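Local coordinates for protein putative aldehyde dehydrogenase AldY (Bacillus subtilis, PDB 4DNG) that probably oxidises aldehydes to carboxylates with NAD(+) and may contribute to protecting the cell against stress from ethanol and related compounds, at residues A[49-60]-A[168-176]; A[72-83]-A[105-116]. All blocks are in the same frame, centred on the assembly; numbering follows the deposited sequence.

Overall arrangement
After the N-terminal strands, helix 43-60 is the first helix and supplies one side of contact 1; helix 65-81 follows it directly and supplies one side of contact 2. Contact 2 closes the shorter loop, with 21 mostly helical residues between its segments, by pairing helix 65-81 with helix 98-118. Contact 1 closes much later, tying helix 43-60 to the sheet that holds strands 135-150 and 173-177, so the whole of contact 2 falls within its span. The centres are about 21 Å apart, yet the two meet: A169, at the end of helix 156-169, touches both helices of contact 2, its CB 4.1 Å from CB of A115.

Contact 1. Residues A[49-60]-A[168-176]; sequences AFDIAQKAQKEW and IALGNSVVH
V175 fills the apolar centre, its CB 4.0 Å from the centroid of the F50 ring, an off-centre CH-pi contact. Its branches divide the work: CG1 lies over that face toward the rim, while V175 CG2 reaches F50 CD1 at 3.6 Å and, on the other residue, V175 CG2 lies 3.8 Å from A53 CB. Two residues earlier on the strand, S173 OG gives a weak hydrogen bond to A53 O (2.9 Å), a carbonyl that also takes the helical bond from Q57 N. Q57 bends at chi2 (-81°), which carries its amide to the turn, where NE2 donates to G171 O at 3.0 Å, nearly straight at 161° and close to the amide plane. At the polar edge W60 NE1 donates to I168 O (3.1 Å), in the carbonyl plane on a lone pair; G171 N binds the same oxygen. CZ2 of the indole also rests on I168 CG2, 3.9 Å away. A leucine at W60 would probably cost I168 O the indole N-H, leaving G171 N still bonded to it, and open a gap beside I168 CG2. G171 N to I168 O and N172 N to A167 O, with G171 at positive phi as C-prime, define a Schellman motif ending helix 156-169. The axes of 49-60 and 173-176 run nearly antiparallel (159°), against a beta-alpha-beta crossover: parallel strands 135-150 and 173-177, joined through helix 156-169, in the sheet carrying the probable NAD(+)-binding region.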
loop_
_atom_site.group_PDB
_atom_site.type_symbol
_atom_site.label_atom_id
_atom_site.label_comp_id
_atom_site.label_asym_id
_atom_site.label_seq_id
_atom_site.Cartn_x
_atom_site.Cartn_y
_atom_site.Cartn_z
ATOM N N ALA A 49 1.866 1.589 -25.575
ATOM C CA ALA A 49 2.844 2.218 -24.697
ATOM C C ALA A 49 3.125 1.404 -23.439
ATOM O O ALA A 49 4.285 1.199 -23.078
ATOM C CB ALA A 49 2.393 3.623 -24.346
ATOM N N PHE A 50 2.074 0.939 -22.770
ATOM C CA PHE A 50 2.257 -0.013 -21.678
ATOM C C PHE A 50 3.003 -1.294 -22.121
ATOM O O PHE A 50 3.935 -1.724 -21.443
ATOM C CB PHE A 50 0.918 -0.335 -21.005
ATOM C CG PHE A 50 0.507 0.682 -19.964
ATOM C CD1 PHE A 50 1.338 0.960 -18.880
ATOM C CD2 PHE A 50 -0.707 1.368 -20.069
ATOM C CE1 PHE A 50 0.975 1.887 -17.910
ATOM C CE2 PHE A 50 -1.066 2.308 -19.108
ATOM C CZ PHE A 50 -0.225 2.566 -18.017
ATOM N N ASP A 51 2.589 -1.869 -23.255
ATOM C CA ASP A 51 3.225 -3.048 -23.852
ATOM C C ASP A 51 4.725 -2.761 -24.096
ATOM O O ASP A 51 5.602 -3.542 -23.680
ATOM C CB ASP A 51 2.439 -3.420 -25.130
ATOM C CG ASP A 51 3.154 -4.419 -26.033
ATOM O OD1 ASP A 51 4.027 -5.181 -25.561
ATOM O OD2 ASP A 51 2.809 -4.444 -27.239
ATOM N N ILE A 52 5.009 -1.625 -24.742
ATOM C CA ILE A 52 6.369 -1.178 -24.994
ATOM C C ILE A 52 7.186 -0.913 -23.716
ATOM O O ILE A 52 8.382 -1.229 -23.656
ATOM C CB ILE A 52 6.357 0.082 -25.870
ATOM C CG1 ILE A 52 6.046 -0.285 -27.322
ATOM C CG2 ILE A 52 7.690 0.800 -25.785
ATOM C CD1 ILE A 52 5.593 0.894 -28.165
ATOM N N ALA A 53 6.548 -0.322 -22.703
ATOM C CA ALA A 53 7.217 -0.072 -21.433
ATOM C C ALA A 53 7.611 -1.377 -20.705
ATOM O O ALA A 53 8.695 -1.461 -20.086
ATOM C CB ALA A 53 6.362 0.826 -20.549
ATOM N N GLN A 54 6.746 -2.391 -20.800
ATOM C CA GLN A 54 7.027 -3.702 -20.203
ATOM C C GLN A 54 8.259 -4.369 -20.811
ATOM O O GLN A 54 9.085 -4.956 -20.090
ATOM C CB GLN A 54 5.830 -4.636 -20.322
ATOM C CG GLN A 54 6.025 -5.958 -19.596
ATOM C CD GLN A 54 4.720 -6.712 -19.432
ATOM O OE1 GLN A 54 4.289 -6.998 -18.303
ATOM N NE2 GLN A 54 4.070 -7.028 -20.558
ATOM N N LYS A 55 8.373 -4.286 -22.133
ATOM C CA LYS A 55 9.532 -4.851 -22.809
ATOM C C LYS A 55 10.794 -4.128 -22.326
ATOM O O LYS A 55 11.684 -4.755 -21.735
ATOM C CB LYS A 55 9.392 -4.806 -24.339
ATOM C CG LYS A 55 10.644 -5.311 -25.056
ATOM C CD LYS A 55 10.417 -5.608 -26.529
ATOM C CE LYS A 55 11.378 -6.691 -26.980
ATOM N NZ LYS A 55 10.920 -7.350 -28.237
ATOM N N ALA A 56 10.827 -2.806 -22.514
ATOM C CA ALA A 56 12.020 -2.007 -22.208
ATOM C C ALA A 56 12.515 -2.168 -20.771
ATOM O O ALA A 56 13.723 -2.137 -20.518
ATOM C CB ALA A 56 11.791 -0.550 -22.543
ATOM N N GLN A 57 11.579 -2.380 -19.851
ATOM C CA GLN A 57 11.894 -2.554 -18.438
ATOM C C GLN A 57 12.703 -3.826 -18.172
ATOM O O GLN A 57 13.606 -3.820 -17.337
ATOM C CB GLN A 57 10.610 -2.485 -17.594
ATOM C CG GLN A 57 10.840 -2.322 -16.105
ATOM C CD GLN A 57 11.175 -3.642 -15.432
ATOM O OE1 GLN A 57 10.652 -4.703 -15.808
ATOM N NE2 GLN A 57 12.061 -3.591 -14.437
ATOM N N LYS A 58 12.413 -4.905 -18.889
ATOM C CA LYS A 58 13.211 -6.135 -18.723
ATOM C C LYS A 58 14.693 -5.881 -19.020
ATOM O O LYS A 58 15.573 -6.415 -18.345
ATOM C CB LYS A 58 12.695 -7.277 -19.604
ATOM C CG LYS A 58 11.246 -7.688 -19.374
ATOM C CD LYS A 58 10.991 -8.261 -17.979
ATOM C CE LYS A 58 9.718 -9.100 -17.965
ATOM N NZ LYS A 58 8.862 -8.808 -16.778
ATOM N N GLU A 59 14.952 -5.050 -20.026
ATOM C CA GLU A 59 16.315 -4.672 -20.410
ATOM C C GLU A 59 16.914 -3.587 -19.517
ATOM O O GLU A 59 18.112 -3.609 -19.225
ATOM C CB GLU A 59 16.331 -4.205 -21.868
ATOM C CG GLU A 59 15.689 -5.210 -22.820
ATOM C CD GLU A 59 16.466 -6.515 -22.871
ATOM O OE1 GLU A 59 17.632 -6.451 -23.328
ATOM O OE2 GLU A 59 15.923 -7.577 -22.447
ATOM N N TRP A 60 16.079 -2.647 -19.081
ATOM C CA TRP A 60 16.526 -1.534 -18.239
ATOM C C TRP A 60 16.916 -2.011 -16.865
ATOM O O TRP A 60 17.815 -1.440 -16.226
ATOM C CB TRP A 60 15.459 -0.444 -18.183
ATOM C CG TRP A 60 15.889 0.835 -17.514
ATOM C CD1 TRP A 60 15.264 1.483 -16.450
ATOM C CD2 TRP A 60 17.058 1.675 -17.836
ATOM N NE1 TRP A 60 15.937 2.619 -16.109
ATOM C CE2 TRP A 60 17.024 2.795 -16.896
ATOM C CE3 TRP A 60 18.095 1.609 -18.777
ATOM C CZ2 TRP A 60 17.992 3.800 -16.908
ATOM C CZ3 TRP A 60 19.057 2.629 -18.788
ATOM C CH2 TRP A 60 19.010 3.699 -17.871
ATOM N N ILE A 168 12.820 5.616 -12.851
ATOM C CA ILE A 168 13.923 5.336 -13.750
ATOM C C ILE A 168 15.225 4.990 -12.996
ATOM O O ILE A 168 15.960 4.094 -13.404
ATOM C CB ILE A 168 14.113 6.494 -14.752
ATOM C CG1 ILE A 168 12.968 6.456 -15.771
ATOM C CG2 ILE A 168 15.491 6.427 -15.411
ATOM C CD1 ILE A 168 12.757 7.763 -16.503
ATOM N N ALA A 169 15.482 5.673 -11.887
ATOM C CA ALA A 169 16.656 5.396 -11.066
ATOM C C ALA A 169 16.718 3.945 -10.623
ATOM O O ALA A 169 17.801 3.364 -10.526
ATOM C CB ALA A 169 16.657 6.296 -9.848
ATOM N N LEU A 170 15.552 3.360 -10.359
ATOM C CA LEU A 170 15.487 2.045 -9.740
ATOM C C LEU A 170 15.066 0.967 -10.731
ATOM O O LEU A 170 14.482 -0.066 -10.364
ATOM C CB LEU A 170 14.583 2.104 -8.500
ATOM C CG LEU A 170 15.131 3.049 -7.413
ATOM C CD1 LEU A 170 14.053 3.500 -6.449
ATOM C CD2 LEU A 170 16.286 2.392 -6.665
ATOM N N GLY A 171 15.363 1.224 -11.999
ATOM C CA GLY A 171 15.241 0.218 -13.045
ATOM C C GLY A 171 13.841 -0.032 -13.539
ATOM O O GLY A 171 13.580 -1.050 -14.180
ATOM N N ASN A 172 12.929 0.879 -13.241
ATOM C CA ASN A 172 11.571 0.755 -13.759
ATOM C C ASN A 172 11.428 1.470 -15.095
ATOM O O ASN A 172 12.321 2.199 -15.518
ATOM C CB ASN A 172 10.562 1.318 -12.758
ATOM C CG ASN A 172 10.714 0.713 -11.387
ATOM O OD1 ASN A 172 10.397 -0.467 -11.186
ATOM N ND2 ASN A 172 11.203 1.519 -10.427
ATOM N N SER A 173 10.309 1.230 -15.757
ATOM C CA SER A 173 9.898 2.015 -16.905
ATOM C C SER A 173 8.629 2.749 -16.505
ATOM O O SER A 173 8.084 2.505 -15.421
ATOM C CB SER A 173 9.612 1.110 -18.085
ATOM O OG SER A 173 8.400 0.402 -17.856
ATOM N N VAL A 174 8.134 3.625 -17.375
ATOM C CA VAL A 174 7.127 4.609 -16.962
ATOM C C VAL A 174 6.251 4.969 -18.143
ATOM O O VAL A 174 6.744 5.321 -19.225
ATOM C CB VAL A 174 7.794 5.910 -16.425
ATOM C CG1 VAL A 174 6.768 6.943 -15.924
ATOM C CG2 VAL A 174 8.786 5.582 -15.321
ATOM N N VAL A 175 4.947 4.880 -17.931
ATOM C CA VAL A 175 4.009 5.513 -18.818
ATOM C C VAL A 175 3.377 6.674 -18.076
ATOM O O VAL A 175 2.745 6.490 -17.016
ATOM C CB VAL A 175 2.958 4.525 -19.275
ATOM C CG1 VAL A 175 1.860 5.239 -20.077
ATOM C CG2 VAL A 175 3.635 3.420 -20.061
ATOM N N HIS A 176 3.558 7.868 -18.640
ATOM C CA HIS A 176 3.249 9.118 -17.940
ATOM C C HIS A 176 2.250 9.963 -18.683
ATOM O O HIS A 176 2.396 10.175 -19.904
ATOM C CB HIS A 176 4.524 9.909 -17.752
ATOM C CG HIS A 176 4.325 11.177 -16.980
ATOM N ND1 HIS A 176 3.813 11.190 -15.735
ATOM C CD2 HIS A 176 4.581 12.503 -17.314
ATOM C CE1 HIS A 176 3.720 12.450 -15.305
ATOM N NE2 HIS A 176 4.203 13.252 -16.270
#

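Contact 2. Residues A[72-83]-A[105-116]; sequences LQKARGYLHENR and LEQTIAILDEAM
R76 and D113 form the principal polar pair: the guanidinium approaches side-on, NE to OD1 at 2.8 Å and NH1 to OD2 at 2.6 Å, each oxygen using its syn lone pair. The two planes lie 18° apart, nearly coplanar, as in a two-pronged salt bridge. Bends at chi2 and chi3 swing the guanidinium across the partner helix to D113, crossing I109 at about a right angle, with I109 CG2 over the rim of one face. A second salt bridge, weaker in geometry, runs from R83 NH2 to E106 OE2 (2.9 Å, 120° at the hydrogen).

Apolar packing lies alongside. L112 is a knob among L72, A75, R76 and L79, its CD1 3.7 Å from L79 CD1; in return L79 sits among L105, T108, I109 and L112. These reciprocal knobs-into-holes join two antiparallel helices whose axes approach to 9.5 Å. Toward the other end M116 lays its thioether across Q73, SD 3.6 Å from Q73 CG, while its CG meets L72 CB. F194 of helix 183-196 touches A75 and L112.

The chemistry is thus two-sided: leucines interlock in the buried seam, and charge pairs close its more exposed flank, where the twofold grip probably restricts rotation of the R76 guanidinium.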
loop_
_atom_site.group_PDB
_atom_site.type_symbol
_atom_site.label_atom_id
_atom_site.label_comp_id
_atom_site.label_asym_id
_atom_site.label_seq_id
_atom_site.Cartn_x
_atom_site.Cartn_y
_atom_site.Cartn_z
ATOM N N LEU A 72 20.669 10.388 -15.464
ATOM C CA LEU A 72 20.074 11.408 -14.604
ATOM C C LEU A 72 20.864 12.678 -14.646
ATOM O O LEU A 72 20.272 13.765 -14.659
ATOM C CB LEU A 72 19.954 10.933 -13.161
ATOM C CG LEU A 72 19.137 9.651 -12.980
ATOM C CD1 LEU A 72 19.350 9.080 -11.576
ATOM C CD2 LEU A 72 17.657 9.859 -13.295
ATOM N N GLN A 73 22.196 12.534 -14.668
ATOM C CA GLN A 73 23.101 13.670 -14.733
ATOM C C GLN A 73 22.826 14.478 -15.989
ATOM O O GLN A 73 22.554 15.675 -15.901
ATOM C CB GLN A 73 24.565 13.223 -14.683
ATOM C CG GLN A 73 25.152 13.129 -13.284
ATOM C CD GLN A 73 25.771 14.433 -12.812
ATOM O OE1 GLN A 73 25.075 15.354 -12.374
ATOM N NE2 GLN A 73 27.097 14.511 -12.887
ATOM N N LYS A 74 22.857 13.826 -17.154
ATOM C CA LYS A 74 22.619 14.537 -18.412
ATOM C C LYS A 74 21.221 15.148 -18.421
ATOM O O LYS A 74 21.048 16.274 -18.877
ATOM C CB LYS A 74 22.858 13.631 -19.612
ATOM C CG LYS A 74 24.286 13.090 -19.682
ATOM C CD LYS A 74 24.674 12.680 -21.089
ATOM C CE LYS A 74 26.099 12.144 -21.131
ATOM N NZ LYS A 74 26.191 10.709 -20.734
ATOM N N ALA A 75 20.245 14.419 -17.864
ATOM C CA ALA A 75 18.885 14.931 -17.667
ATOM C C ALA A 75 18.852 16.206 -16.789
ATOM O O ALA A 75 18.416 17.255 -17.257
ATOM C CB ALA A 75 17.967 13.846 -17.111
ATOM N N ARG A 76 19.340 16.131 -15.548
ATOM C CA ARG A 76 19.439 17.331 -14.721
ATOM C C ARG A 76 20.257 18.418 -15.413
ATOM O O ARG A 76 19.980 19.606 -15.252
ATOM C CB ARG A 76 19.992 17.023 -13.317
ATOM C CG ARG A 76 21.506 17.063 -13.163
ATOM C CD ARG A 76 22.011 18.446 -12.793
ATOM N NE ARG A 76 21.858 18.740 -11.368
ATOM C CZ ARG A 76 22.154 19.915 -10.814
ATOM N NH1 ARG A 76 22.005 20.091 -9.507
ATOM N NH2 ARG A 76 22.602 20.915 -11.566
ATOM N N GLY A 77 21.261 17.996 -16.181
ATOM C CA GLY A 77 22.119 18.920 -16.918
ATOM C C GLY A 77 21.356 19.669 -17.990
ATOM O O GLY A 77 21.491 20.886 -18.112
ATOM N N TYR A 78 20.548 18.938 -18.762
ATOM C CA TYR A 78 19.676 19.554 -19.760
ATOM C C TYR A 78 18.774 20.636 -19.138
ATOM O O TYR A 78 18.591 21.717 -19.717
ATOM C CB TYR A 78 18.821 18.496 -20.485
ATOM C CG TYR A 78 17.935 19.064 -21.574
ATOM C CD1 TYR A 78 16.652 19.561 -21.288
ATOM C CD2 TYR A 78 18.389 19.130 -22.888
ATOM C CE1 TYR A 78 15.854 20.105 -22.293
ATOM C CE2 TYR A 78 17.600 19.652 -23.901
ATOM C CZ TYR A 78 16.341 20.136 -23.608
ATOM O OH TYR A 78 15.595 20.649 -24.642
ATOM N N LEU A 79 18.224 20.359 -17.963
ATOM C CA LEU A 79 17.242 21.290 -17.372
ATOM C C LEU A 79 17.896 22.558 -16.839
ATOM O O LEU A 79 17.307 23.638 -16.899
ATOM C CB LEU A 79 16.418 20.630 -16.266
ATOM C CG LEU A 79 15.650 19.333 -16.567
ATOM C CD1 LEU A 79 15.060 18.716 -15.292
ATOM C CD2 LEU A 79 14.545 19.534 -17.591
ATOM N N HIS A 80 19.114 22.416 -16.319
ATOM C CA HIS A 80 19.850 23.541 -15.734
ATOM C C HIS A 80 20.429 24.458 -16.810
ATOM O O HIS A 80 20.279 25.684 -16.732
ATOM C CB HIS A 80 20.906 23.013 -14.745
ATOM C CG HIS A 80 21.896 24.055 -14.278
ATOM N ND1 HIS A 80 23.187 24.064 -14.686
ATOM C CD2 HIS A 80 21.748 25.142 -13.420
ATOM C CE1 HIS A 80 23.827 25.107 -14.124
ATOM N NE2 HIS A 80 22.950 25.768 -13.355
ATOM N N GLU A 81 21.072 23.865 -17.825
ATOM C CA GLU A 81 21.553 24.593 -19.009
ATOM C C GLU A 81 20.427 25.419 -19.626
ATOM O O GLU A 81 20.630 26.554 -20.041
ATOM C CB GLU A 81 22.103 23.606 -20.057
ATOM C CG GLU A 81 22.679 24.258 -21.309
ATOM C CD GLU A 81 23.813 25.198 -20.975
ATOM O OE1 GLU A 81 24.694 24.789 -20.191
ATOM O OE2 GLU A 81 23.817 26.340 -21.480
ATOM N N ASN A 82 19.227 24.848 -19.630
ATOM C CA ASN A 82 18.090 25.435 -20.324
ATOM C C ASN A 82 17.108 26.136 -19.408
ATOM O O ASN A 82 15.978 26.418 -19.811
ATOM C CB ASN A 82 17.391 24.354 -21.157
ATOM C CG ASN A 82 18.271 23.839 -22.265
ATOM O OD1 ASN A 82 18.856 24.625 -22.984
ATOM N ND2 ASN A 82 18.408 22.517 -22.380
ATOM N N ARG A 83 17.554 26.439 -18.189
ATOM C CA ARG A 83 16.657 26.910 -17.132
ATOM C C ARG A 83 15.802 28.112 -17.541
ATOM O O ARG A 83 14.609 28.168 -17.246
ATOM C CB ARG A 83 17.421 27.169 -15.821
ATOM C CG ARG A 83 18.562 28.170 -15.894
ATOM C CD ARG A 83 19.436 28.124 -14.646
ATOM N NE ARG A 83 18.700 28.521 -13.448
ATOM C CZ ARG A 83 18.323 27.707 -12.457
ATOM N NH1 ARG A 83 18.624 26.400 -12.471
ATOM N NH2 ARG A 83 17.647 28.215 -11.428
ATOM N N LEU A 105 11.217 24.636 -11.145
ATOM C CA LEU A 105 12.333 24.091 -11.906
ATOM C C LEU A 105 13.459 23.683 -10.976
ATOM O O LEU A 105 14.048 22.609 -11.143
ATOM C CB LEU A 105 12.859 25.049 -12.975
ATOM C CG LEU A 105 13.962 24.500 -13.912
ATOM C CD1 LEU A 105 13.625 23.137 -14.492
ATOM C CD2 LEU A 105 14.198 25.465 -15.035
ATOM N N GLU A 106 13.756 24.533 -9.997
ATOM C CA GLU A 106 14.745 24.177 -8.977
ATOM C C GLU A 106 14.410 22.883 -8.231
ATOM O O GLU A 106 15.253 21.984 -8.142
ATOM C CB GLU A 106 15.041 25.345 -8.039
ATOM C CG GLU A 106 16.132 26.241 -8.622
ATOM C CD GLU A 106 16.123 27.654 -8.081
ATOM O OE1 GLU A 106 15.469 27.910 -7.049
ATOM O OE2 GLU A 106 16.780 28.519 -8.697
ATOM N N GLN A 107 13.182 22.757 -7.741
ATOM C CA GLN A 107 12.782 21.534 -7.023
ATOM C C GLN A 107 12.886 20.268 -7.855
ATOM O O GLN A 107 13.317 19.237 -7.351
ATOM C CB GLN A 107 11.388 21.680 -6.475
ATOM C CG GLN A 107 11.323 22.523 -5.215
ATOM C CD GLN A 107 9.894 22.680 -4.719
ATOM O OE1 GLN A 107 9.657 23.219 -3.640
ATOM N NE2 GLN A 107 8.927 22.207 -5.512
ATOM N N THR A 108 12.496 20.361 -9.126
ATOM C CA THR A 108 12.646 19.300 -10.141
ATOM C C THR A 108 14.107 18.822 -10.293
ATOM O O THR A 108 14.379 17.623 -10.328
ATOM C CB THR A 108 12.070 19.804 -11.486
ATOM O OG1 THR A 108 10.698 20.184 -11.292
ATOM C CG2 THR A 108 12.132 18.743 -12.605
ATOM N N ILE A 109 15.034 19.771 -10.357
ATOM C CA ILE A 109 16.461 19.502 -10.338
ATOM C C ILE A 109 16.897 18.842 -9.022
ATOM O O ILE A 109 17.637 17.839 -9.021
ATOM C CB ILE A 109 17.227 20.815 -10.572
ATOM C CG1 ILE A 109 17.073 21.239 -12.040
ATOM C CG2 ILE A 109 18.686 20.702 -10.138
ATOM C CD1 ILE A 109 17.242 22.726 -12.284
ATOM N N ALA A 110 16.447 19.402 -7.901
ATOM C CA ALA A 110 16.710 18.778 -6.605
ATOM C C ALA A 110 16.318 17.288 -6.618
ATOM O O ALA A 110 17.131 16.427 -6.270
ATOM C CB ALA A 110 16.016 19.531 -5.478
ATOM N N ILE A 111 15.105 16.990 -7.070
ATOM C CA ILE A 111 14.645 15.599 -7.194
ATOM C C ILE A 111 15.602 14.721 -8.025
ATOM O O ILE A 111 15.905 13.590 -7.636
ATOM C CB ILE A 111 13.219 15.538 -7.752
ATOM C CG1 ILE A 111 12.227 16.036 -6.708
ATOM C CG2 ILE A 111 12.848 14.132 -8.177
ATOM C CD1 ILE A 111 10.940 16.568 -7.303
ATOM N N LEU A 112 16.089 15.236 -9.156
ATOM C CA LEU A 112 17.063 14.477 -9.944
ATOM C C LEU A 112 18.398 14.288 -9.208
ATOM O O LEU A 112 18.997 13.217 -9.270
ATOM C CB LEU A 112 17.274 15.085 -11.335
ATOM C CG LEU A 112 16.244 14.718 -12.401
ATOM C CD1 LEU A 112 16.369 15.646 -13.596
ATOM C CD2 LEU A 112 16.396 13.264 -12.836
ATOM N N ASP A 113 18.851 15.325 -8.507
ATOM C CA ASP A 113 20.055 15.235 -7.671
ATOM C C ASP A 113 19.891 14.142 -6.613
ATOM O O ASP A 113 20.831 13.426 -6.304
ATOM C CB ASP A 113 20.337 16.577 -6.980
ATOM C CG ASP A 113 20.876 17.648 -7.936
ATOM O OD1 ASP A 113 21.308 17.301 -9.060
ATOM O OD2 ASP A 113 20.865 18.852 -7.558
ATOM N N GLU A 114 18.679 14.008 -6.077
ATOM C CA GLU A 114 18.422 13.089 -4.979
ATOM C C GLU A 114 18.416 11.661 -5.495
ATOM O O GLU A 114 19.028 10.783 -4.885
ATOM C CB GLU A 114 17.139 13.466 -4.236
ATOM C CG GLU A 114 16.822 12.624 -3.000
ATOM C CD GLU A 114 17.838 12.754 -1.866
ATOM O OE1 GLU A 114 18.393 13.860 -1.649
ATOM O OE2 GLU A 114 18.077 11.739 -1.171
ATOM N N ALA A 115 17.796 11.451 -6.655
ATOM C CA ALA A 115 17.759 10.135 -7.305
ATOM C C ALA A 115 19.126 9.468 -7.470
ATOM O O ALA A 115 19.278 8.266 -7.224
ATOM C CB ALA A 115 17.056 10.228 -8.647
ATOM N N MET A 116 20.117 10.252 -7.882
ATOM C CA MET A 116 21.470 9.757 -8.044
ATOM C C MET A 116 22.057 9.114 -6.781
ATOM O O MET A 116 22.901 8.225 -6.874
ATOM C CB MET A 116 22.377 10.887 -8.511
ATOM C CG MET A 116 22.088 11.365 -9.918
ATOM S SD MET A 116 23.166 12.735 -10.341
ATOM C CE MET A 116 22.043 13.827 -11.207
#